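Local coordinates for protein chitinase (Paenibacillus sp. FPU-7, PDB 5GZT) that probably cleaves chitin and chitodextrins as an endo-acting family 18 chitinase, hydrolysing N-acetyl-beta-D-glucosaminide (1->4)-beta-linkages at random, at residues 814-819 with 823-828; 795-800 with 810-815. All blocks are in the same frame, centred on the assembly; numbering follows the deposited sequence.

In the fold
Both interactions belong to the C-terminal of the chain's two glycosyl hydrolase family 18 regions, a (beta/alpha)8 barrel, and lie in the excursion between barrel strand 790-799 and helix 830-843. Along the chain, strand 790-799 pairs back with strand 802-805, after which come short helices 810-813 and 819-826. Interaction 2 joins the strand to the first of these helices; interaction 1 folds the following linker against the second. Their centres are about 11 Å apart, and they share N814 and E815. R825 of interaction 1 also bonds to W812 O of interaction 2, so one chain of contacts runs from the barrel wall outward to the solvent-facing helix.

Interaction 1: 814-819 with 823-828; sequences NEFPSE and EQRRNN
A salt bridge from E815 to R825 ties the linker after helix 810-813 to helix 819-826 on the surface of a family 18 (beta/alpha)8 barrel, in the excursion that follows barrel strand 790-799, and a second, E819 with R826, braces that helix's own turns. S818 stands at the N-cap of the helix, its OG bonded to the backbone of I821, and a routine helical bond joins E823 N to E819 O. R825 reaches back from the helix with its chain extended from CG to NE. Its NH1 meets E815 OE1 at 2.7 Å, nearly straight at 167°, on the anti side of the carboxylate and within the guanidinium plane. E815 comes forward because its CG is anti to the backbone N (chi1 179°) and the chain stays extended beyond. F816 turns its ring edge to the same arginine: CE2 lies 3.8 Å from R825 NH2, while CD2 sits over one face of the guanidinium. NH1 also donates to W812 O, and water 2 spans E815 OE1 and R825 NH2. With an alanine in place of R825, the E815 carboxylate would probably lose its charged mate, and W812 O and the edge of F816 the group that meets them. Farther along, E819, E823 and R826 form a salt-bridge network. R826 NH2 serves both carboxylates, meeting E819 OE2 from the syn side of that carboxylate at 3.1 Å and E823 OE2 from the anti side of its own at 2.7 Å; the shared cation probably eases the like charges of the two glutamates. At the other terminal nitrogen, R826 NH1 donates to water 1 at 2.8 Å, and that water in turn donates to N814 OD1.

Interaction 2: 795-800 with 810-815; sequences FARIKD and INWVNE
Helix 810-813 meets strand 790-799 through one pair, W812 and R797. I810 opens the helix, and its carbonyl oxygen is later taken by the backbone of N814, with N814 N 3.0 Å from I810 O. W812 follows on the side of the helix turned to the strand. Its CB points toward the strand, and with CG anti to the backbone N (chi1 174°) the pyrrole part of the indole also lies near the arginine. R797 NH1 lies 3.9 Å from W812 CB and 4.0 Å from W812 CD1, with CB at the edge of the guanidinium and close to its plane. The two flat groups stand almost upright to one another, their planes 83° apart. R797 CZ is 5.4 Å from the centroid of the five-membered ring of W812, so any cation-pi attraction is at most weak, and the contact is mainly one of van der Waals packing. In the (beta/alpha)8 barrel of family 18 enzymes, R797 sits on the second parallel strand of this domain, and its bent chain (chi2 -79°) carries the buried guanidinium toward polar partners elsewhere. NE donates to the carbonyl oxygen of G854, at the end of the neighbouring strand 848-854, and NH1 forms a salt bridge with D809. The same aspartate makes a weak hydrogen bond with the backbone N of W812, linking arginine and helix by a second route. I806 touches both side chains. Beyond the tryptophan, V813 packs on R826 of helix 819-826 and N814 is the first residue to leave helical geometry. At the far end, E815 N turns back to W812 O at 3.2 Å.

Interaction 1: 814-819 with 823-828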
ATOM      1  N   ASN B 814     -32.539  13.281  47.129  1.00 34.14           N
ATOM      2  CA  ASN B 814     -33.366  14.191  46.333  1.00 37.14           C
ATOM      3  C   ASN B 814     -33.098  14.207  44.861  1.00 39.77           C
ATOM      4  O   ASN B 814     -33.512  15.159  44.198  1.00 38.84           O
ATOM      5  CB  ASN B 814     -33.247  15.633  46.873  1.00 33.18           C
ATOM      6  CG  ASN B 814     -33.838  15.763  48.232  1.00 35.09           C
ATOM      7  OD1 ASN B 814     -34.517  14.845  48.716  1.00 34.80           O
ATOM      8  ND2 ASN B 814     -33.544  16.857  48.886  1.00 33.66           N
ATOM      9  N   GLU B 815     -32.466  13.166  44.323  1.00 39.56           N
ATOM     10  CA  GLU B 815     -32.208  13.102  42.901  1.00 38.27           C
ATOM     11  C   GLU B 815     -33.486  13.355  42.056  1.00 46.15           C
ATOM     12  O   GLU B 815     -33.427  14.077  41.083  1.00 39.84           O
ATOM     13  CB  GLU B 815     -31.693  11.732  42.558  1.00 40.82           C
ATOM     14  CG  GLU B 815     -31.402  11.534  41.084  1.00 36.19           C
ATOM     15  CD  GLU B 815     -30.615  10.307  40.812  1.00 36.35           C
ATOM     16  OE1 GLU B 815     -30.478   9.403  41.679  1.00 37.76           O
ATOM     17  OE2 GLU B 815     -30.101  10.262  39.703  1.00 43.54           O
ATOM     18  N   PHE B 816     -34.591  12.715  42.451  1.00 46.03           N
ATOM     19  CA  PHE B 816     -35.882  12.822  41.813  1.00 46.64           C
ATOM     20  C   PHE B 816     -36.842  13.675  42.662  1.00 50.74           C
ATOM     21  O   PHE B 816     -36.876  13.579  43.927  1.00 52.47           O
ATOM     22  CB  PHE B 816     -36.508  11.425  41.612  1.00 49.49           C
ATOM     23  CG  PHE B 816     -35.682  10.525  40.759  1.00 50.83           C
ATOM     24  CD1 PHE B 816     -35.736  10.623  39.384  1.00 52.13           C
ATOM     25  CD2 PHE B 816     -34.798   9.631  41.328  1.00 49.73           C
ATOM     26  CE1 PHE B 816     -34.947   9.824  38.586  1.00 55.98           C
ATOM     27  CE2 PHE B 816     -34.000   8.822  40.538  1.00 54.43           C
ATOM     28  CZ  PHE B 816     -34.070   8.918  39.162  1.00 57.33           C
ATOM     29  N   PRO B 817     -37.676  14.492  41.970  1.00 52.31           N
ATOM     30  CA  PRO B 817     -38.624  15.342  42.682  1.00 50.00           C
ATOM     31  C   PRO B 817     -39.780  14.541  43.331  1.00 47.09           C
ATOM     32  O   PRO B 817     -40.319  15.006  44.338  1.00 50.29           O
ATOM     33  CB  PRO B 817     -39.094  16.303  41.599  1.00 52.46           C
ATOM     34  CG  PRO B 817     -39.041  15.472  40.358  1.00 54.48           C
ATOM     35  CD  PRO B 817     -37.845  14.589  40.506  1.00 52.63           C
ATOM     36  N   SER B 818     -40.102  13.338  42.803  1.00 47.28           N
ATOM     37  CA  SER B 818     -41.073  12.422  43.448  1.00 43.90           C
ATOM     38  C   SER B 818     -40.949  12.368  44.937  1.00 46.68           C
ATOM     39  O   SER B 818     -39.956  11.875  45.485  1.00 48.28           O
ATOM     40  CB  SER B 818     -41.020  10.983  42.920  1.00 44.51           C
ATOM     41  OG  SER B 818     -41.877  10.170  43.741  1.00 43.57           O
ATOM     42  N   GLU B 819     -41.968  12.845  45.612  1.00 42.33           N
ATOM     43  CA  GLU B 819     -41.987  12.769  47.034  1.00 47.55           C
ATOM     44  C   GLU B 819     -42.027  11.306  47.571  1.00 51.32           C
ATOM     45  O   GLU B 819     -41.597  11.031  48.711  1.00 52.56           O
ATOM     46  CB  GLU B 819     -43.135  13.596  47.569  1.00 51.93           C
ATOM     47  CG  GLU B 819     -43.264  13.576  49.083  1.00 60.01           C
ATOM     48  CD  GLU B 819     -41.966  13.931  49.771  1.00 63.18           C
ATOM     49  OE1 GLU B 819     -41.528  15.089  49.569  1.00 64.89           O
ATOM     50  OE2 GLU B 819     -41.403  13.032  50.467  1.00 59.35           O
ATOM     51  N   GLU B 823     -38.908   9.902  50.054  1.00 36.96           N
ATOM     52  CA  GLU B 823     -39.194   9.276  51.354  1.00 42.69           C
ATOM     53  C   GLU B 823     -38.548   7.909  51.392  1.00 31.80           C
ATOM     54  O   GLU B 823     -38.020   7.505  52.382  1.00 36.62           O
ATOM     55  CB  GLU B 823     -40.725   9.132  51.601  1.00 47.12           C
ATOM     56  CG  GLU B 823     -41.137   8.504  52.948  1.00 51.88           C
ATOM     57  CD  GLU B 823     -40.951   9.388  54.218  1.00 58.77           C
ATOM     58  OE1 GLU B 823     -41.507   8.991  55.260  1.00 69.94           O
ATOM     59  OE2 GLU B 823     -40.260  10.435  54.257  1.00 61.68           O
ATOM     60  N   GLN B 824     -38.670   7.166  50.326  1.00 33.36           N
ATOM     61  CA  GLN B 824     -38.075   5.813  50.306  1.00 37.34           C
ATOM     62  C   GLN B 824     -36.507   5.907  50.441  1.00 33.53           C
ATOM     63  O   GLN B 824     -35.912   5.106  51.092  1.00 32.27           O
ATOM     64  CB  GLN B 824     -38.532   5.180  49.026  1.00 40.59           C
ATOM     65  CG  GLN B 824     -37.832   4.002  48.452  1.00 45.96           C
ATOM     66  CD  GLN B 824     -38.252   3.912  46.975  1.00 60.90           C
ATOM     67  OE1 GLN B 824     -39.411   4.217  46.630  1.00 65.11           O
ATOM     68  NE2 GLN B 824     -37.311   3.572  46.101  1.00 66.26           N
ATOM     69  N   ARG B 825     -35.904   6.925  49.837  1.00 32.33           N
ATOM     70  CA  ARG B 825     -34.447   7.114  49.876  1.00 29.70           C
ATOM     71  C   ARG B 825     -34.004   7.525  51.255  1.00 28.62           C
ATOM     72  O   ARG B 825     -33.062   6.945  51.788  1.00 24.56           O
ATOM     73  CB  ARG B 825     -33.995   8.030  48.747  1.00 28.08           C
ATOM     74  CG  ARG B 825     -34.033   7.291  47.410  1.00 25.26           C
ATOM     75  CD  ARG B 825     -33.423   8.062  46.290  1.00 24.46           C
ATOM     76  NE  ARG B 825     -33.253   7.182  45.161  1.00 24.37           N
ATOM     77  CZ  ARG B 825     -32.550   7.452  44.061  1.00 27.76           C
ATOM     78  NH1 ARG B 825     -31.918   8.604  43.867  1.00 32.39           N
ATOM     79  NH2 ARG B 825     -32.489   6.549  43.110  1.00 27.33           N
ATOM     80  N   ARG B 826     -34.738   8.443  51.896  1.00 30.05           N
ATOM     81  CA  ARG B 826     -34.453   8.850  53.293  1.00 30.87           C
ATOM     82  C   ARG B 826     -34.478   7.671  54.243  1.00 28.57           C
ATOM     83  O   ARG B 826     -33.720   7.655  55.230  1.00 31.22           O
ATOM     84  CB  ARG B 826     -35.405   9.944  53.809  1.00 34.99           C
ATOM     85  CG  ARG B 826     -35.187  11.315  53.149  1.00 45.57           C
ATOM     86  CD  ARG B 826     -35.931  12.516  53.794  1.00 49.63           C
ATOM     87  NE  ARG B 826     -37.397  12.402  53.746  1.00 43.39           N
ATOM     88  CZ  ARG B 826     -38.188  12.880  52.784  1.00 47.03           C
ATOM     89  NH1 ARG B 826     -37.734  13.578  51.740  1.00 49.33           N
ATOM     90  NH2 ARG B 826     -39.484  12.681  52.878  1.00 52.03           N
ATOM     91  N   ASN B 827     -35.339   6.712  53.936  1.00 24.94           N
ATOM     92  CA  ASN B 827     -35.512   5.511  54.703  1.00 30.67           C
ATOM     93  C   ASN B 827     -34.854   4.252  54.044  1.00 29.78           C
ATOM     94  O   ASN B 827     -35.252   3.123  54.306  1.00 28.76           O
ATOM     95  CB  ASN B 827     -37.012   5.241  54.851  1.00 36.18           C
ATOM     96  CG  ASN B 827     -37.674   6.262  55.723  1.00 36.59           C
ATOM     97  OD1 ASN B 827     -38.390   7.122  55.235  1.00 43.77           O
ATOM     98  ND2 ASN B 827     -37.376   6.222  56.994  1.00 37.74           N
ATOM     99  N   ASN B 828     -33.813   4.461  53.263  1.00 29.30           N
ATOM    100  CA  ASN B 828     -33.092   3.355  52.635  1.00 27.61           C
ATOM    101  C   ASN B 828     -32.788   2.275  53.663  1.00 26.05           C
ATOM    102  O   ASN B 828     -32.307   2.557  54.759  1.00 24.03           O
ATOM    103  CB  ASN B 828     -31.811   3.845  51.985  1.00 27.53           C
ATOM    104  CG  ASN B 828     -31.307   2.870  50.999  1.00 25.66           C
ATOM    105  OD1 ASN B 828     -31.862   2.741  49.913  1.00 26.61           O
ATOM    106  ND2 ASN B 828     -30.327   2.093  51.411  1.00 25.89           N
TER
HETATM  107  O   HOH W   1     -35.189  14.712  51.267  1.00 30.76           O
HETATM  108  O   HOH W   2     -30.256   6.991  41.260  1.00 46.95           O

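Interaction 2: 795-800 with 810-815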
ATOM      1  N   PHE B 795     -24.477   1.383  48.314  1.00 19.26           N
ATOM      2  CA  PHE B 795     -23.152   1.925  48.538  1.00 17.40           C
ATOM      3  C   PHE B 795     -23.167   2.594  49.899  1.00 18.20           C
ATOM      4  O   PHE B 795     -24.233   2.867  50.449  1.00 19.60           O
ATOM      5  CB  PHE B 795     -22.783   2.970  47.552  1.00 18.64           C
ATOM      6  CG  PHE B 795     -22.631   2.533  46.124  1.00 20.31           C
ATOM      7  CD1 PHE B 795     -21.432   2.025  45.682  1.00 19.88           C
ATOM      8  CD2 PHE B 795     -23.610   2.874  45.160  1.00 18.60           C
ATOM      9  CE1 PHE B 795     -21.254   1.662  44.337  1.00 20.46           C
ATOM     10  CE2 PHE B 795     -23.430   2.548  43.823  1.00 20.53           C
ATOM     11  CZ  PHE B 795     -22.237   1.929  43.391  1.00 22.67           C
ATOM     12  N   ALA B 796     -21.964   2.837  50.445  1.00 17.04           N
ATOM     13  CA  ALA B 796     -21.740   3.865  51.452  1.00 15.89           C
ATOM     14  C   ALA B 796     -21.275   5.136  50.741  1.00 15.21           C
ATOM     15  O   ALA B 796     -20.861   5.088  49.593  1.00 16.79           O
ATOM     16  CB  ALA B 796     -20.731   3.411  52.462  1.00 16.43           C
ATOM     17  N   ARG B 797     -21.386   6.261  51.384  1.00 13.46           N
ATOM     18  CA  ARG B 797     -21.089   7.565  50.765  1.00 15.78           C
ATOM     19  C   ARG B 797     -20.233   8.340  51.680  1.00 15.69           C
ATOM     20  O   ARG B 797     -19.934   7.866  52.809  1.00 17.66           O
ATOM     21  CB  ARG B 797     -22.390   8.338  50.462  1.00 17.03           C
ATOM     22  CG  ARG B 797     -23.253   7.627  49.402  1.00 17.79           C
ATOM     23  CD  ARG B 797     -22.626   7.970  48.085  1.00 19.55           C
ATOM     24  NE  ARG B 797     -22.864   7.038  47.015  1.00 20.95           N
ATOM     25  CZ  ARG B 797     -23.728   7.178  46.008  1.00 21.78           C
ATOM     26  NH1 ARG B 797     -24.655   8.128  45.982  1.00 21.67           N
ATOM     27  NH2 ARG B 797     -23.699   6.299  45.039  1.00 24.09           N
ATOM     28  N   ILE B 798     -19.761   9.466  51.210  1.00 15.28           N
ATOM     29  CA  ILE B 798     -18.857  10.266  51.978  1.00 17.07           C
ATOM     30  C   ILE B 798     -19.572  11.603  52.256  1.00 20.09           C
ATOM     31  O   ILE B 798     -19.976  12.335  51.320  1.00 17.90           O
ATOM     32  CB  ILE B 798     -17.595  10.516  51.222  1.00 17.77           C
ATOM     33  CG1 ILE B 798     -16.857   9.211  50.885  1.00 17.13           C
ATOM     34  CG2 ILE B 798     -16.625  11.446  51.992  1.00 18.33           C
ATOM     35  CD1 ILE B 798     -15.665   9.407  49.894  1.00 17.97           C
ATOM     36  N   LYS B 799     -19.693  11.929  53.546  1.00 20.73           N
ATOM     37  CA  LYS B 799     -20.235  13.240  53.986  1.00 20.33           C
ATOM     38  C   LYS B 799     -19.328  13.782  55.089  1.00 20.22           C
ATOM     39  O   LYS B 799     -19.079  13.075  56.107  1.00 18.82           O
ATOM     40  CB  LYS B 799     -21.686  13.126  54.423  1.00 21.77           C
ATOM     41  CG  LYS B 799     -22.231  14.511  54.802  1.00 20.67           C
ATOM     42  CD  LYS B 799     -23.552  14.410  55.529  1.00 23.54           C
ATOM     43  CE  LYS B 799     -23.978  15.792  56.036  1.00 23.23           C
ATOM     44  NZ  LYS B 799     -25.189  15.726  56.877  1.00 22.43           N
ATOM     45  N   ASP B 800     -18.790  15.009  54.869  1.00 19.28           N
ATOM     46  CA  ASP B 800     -17.952  15.707  55.851  1.00 20.58           C
ATOM     47  C   ASP B 800     -16.669  14.877  56.114  1.00 20.77           C
ATOM     48  O   ASP B 800     -16.144  14.780  57.225  1.00 19.31           O
ATOM     49  CB  ASP B 800     -18.699  15.975  57.160  1.00 20.65           C
ATOM     50  CG  ASP B 800     -19.834  17.027  57.023  1.00 21.66           C
ATOM     51  OD1 ASP B 800     -19.871  17.765  56.008  1.00 19.74           O
ATOM     52  OD2 ASP B 800     -20.687  17.034  57.946  1.00 21.33           O
ATOM     53  N   ILE B 810     -27.634  13.738  50.319  1.00 26.54           N
ATOM     54  CA  ILE B 810     -28.877  14.441  50.003  1.00 26.14           C
ATOM     55  C   ILE B 810     -28.928  14.653  48.521  1.00 26.90           C
ATOM     56  O   ILE B 810     -29.992  14.623  47.934  1.00 30.82           O
ATOM     57  CB  ILE B 810     -28.978  15.736  50.827  1.00 29.08           C
ATOM     58  CG1 ILE B 810     -28.872  15.402  52.290  1.00 32.33           C
ATOM     59  CG2 ILE B 810     -30.293  16.479  50.570  1.00 34.21           C
ATOM     60  CD1 ILE B 810     -29.888  14.411  52.845  1.00 31.89           C
ATOM     61  N   ASN B 811     -27.795  14.779  47.848  1.00 24.54           N
ATOM     62  CA  ASN B 811     -27.843  14.780  46.396  1.00 28.12           C
ATOM     63  C   ASN B 811     -28.588  13.529  45.841  1.00 30.82           C
ATOM     64  O   ASN B 811     -29.406  13.614  44.889  1.00 28.42           O
ATOM     65  CB  ASN B 811     -26.428  14.912  45.821  1.00 32.76           C
ATOM     66  CG  ASN B 811     -26.392  14.997  44.276  1.00 36.81           C
ATOM     67  OD1 ASN B 811     -26.953  15.906  43.681  1.00 40.92           O
ATOM     68  ND2 ASN B 811     -25.687  14.075  43.641  1.00 42.18           N
ATOM     69  N   TRP B 812     -28.319  12.365  46.431  1.00 27.03           N
ATOM     70  CA  TRP B 812     -28.887  11.151  45.958  1.00 27.49           C
ATOM     71  C   TRP B 812     -30.342  11.052  46.443  1.00 29.97           C
ATOM     72  O   TRP B 812     -31.198  10.607  45.652  1.00 31.13           O
ATOM     73  CB  TRP B 812     -28.078   9.942  46.442  1.00 27.67           C
ATOM     74  CG  TRP B 812     -28.675   8.621  46.122  1.00 23.63           C
ATOM     75  CD1 TRP B 812     -28.515   7.922  44.944  1.00 26.75           C
ATOM     76  CD2 TRP B 812     -29.448   7.780  46.977  1.00 22.20           C
ATOM     77  NE1 TRP B 812     -29.137   6.711  45.042  1.00 25.39           N
ATOM     78  CE2 TRP B 812     -29.704   6.591  46.276  1.00 20.50           C
ATOM     79  CE3 TRP B 812     -29.882   7.885  48.288  1.00 21.77           C
ATOM     80  CZ2 TRP B 812     -30.457   5.577  46.790  1.00 23.46           C
ATOM     81  CZ3 TRP B 812     -30.607   6.847  48.821  1.00 24.73           C
ATOM     82  CH2 TRP B 812     -30.903   5.718  48.083  1.00 22.70           C
ATOM     83  N   VAL B 813     -30.591  11.386  47.726  1.00 27.38           N
ATOM     84  CA  VAL B 813     -31.915  11.241  48.311  1.00 31.48           C
ATOM     85  C   VAL B 813     -32.924  12.052  47.476  1.00 33.87           C
ATOM     86  O   VAL B 813     -33.985  11.540  47.122  1.00 34.70           O
ATOM     87  CB  VAL B 813     -31.945  11.721  49.763  1.00 32.55           C
ATOM     88  CG1 VAL B 813     -33.367  11.965  50.252  1.00 34.56           C
ATOM     89  CG2 VAL B 813     -31.248  10.712  50.697  1.00 33.90           C
ATOM     90  N   ASN B 814     -32.539  13.281  47.129  1.00 34.14           N
ATOM     91  CA  ASN B 814     -33.366  14.191  46.333  1.00 37.14           C
ATOM     92  C   ASN B 814     -33.098  14.207  44.861  1.00 39.77           C
ATOM     93  O   ASN B 814     -33.512  15.159  44.198  1.00 38.84           O
ATOM     94  CB  ASN B 814     -33.247  15.633  46.873  1.00 33.18           C
ATOM     95  CG  ASN B 814     -33.838  15.763  48.232  1.00 35.09           C
ATOM     96  OD1 ASN B 814     -34.517  14.845  48.716  1.00 34.80           O
ATOM     97  ND2 ASN B 814     -33.544  16.857  48.886  1.00 33.66           N
ATOM     98  N   GLU B 815     -32.466  13.166  44.323  1.00 39.56           N
ATOM     99  CA  GLU B 815     -32.208  13.102  42.901  1.00 38.27           C
ATOM    100  C   GLU B 815     -33.486  13.355  42.056  1.00 46.15           C
ATOM    101  O   GLU B 815     -33.427  14.077  41.083  1.00 39.84           O
ATOM    102  CB  GLU B 815     -31.693  11.732  42.558  1.00 40.82           C
ATOM    103  CG  GLU B 815     -31.402  11.534  41.084  1.00 36.19           C
ATOM    104  CD  GLU B 815     -30.615  10.307  40.812  1.00 36.35           C
ATOM    105  OE1 GLU B 815     -30.478   9.403  41.679  1.00 37.76           O
ATOM    106  OE2 GLU B 815     -30.101  10.262  39.703  1.00 43.54           O
TER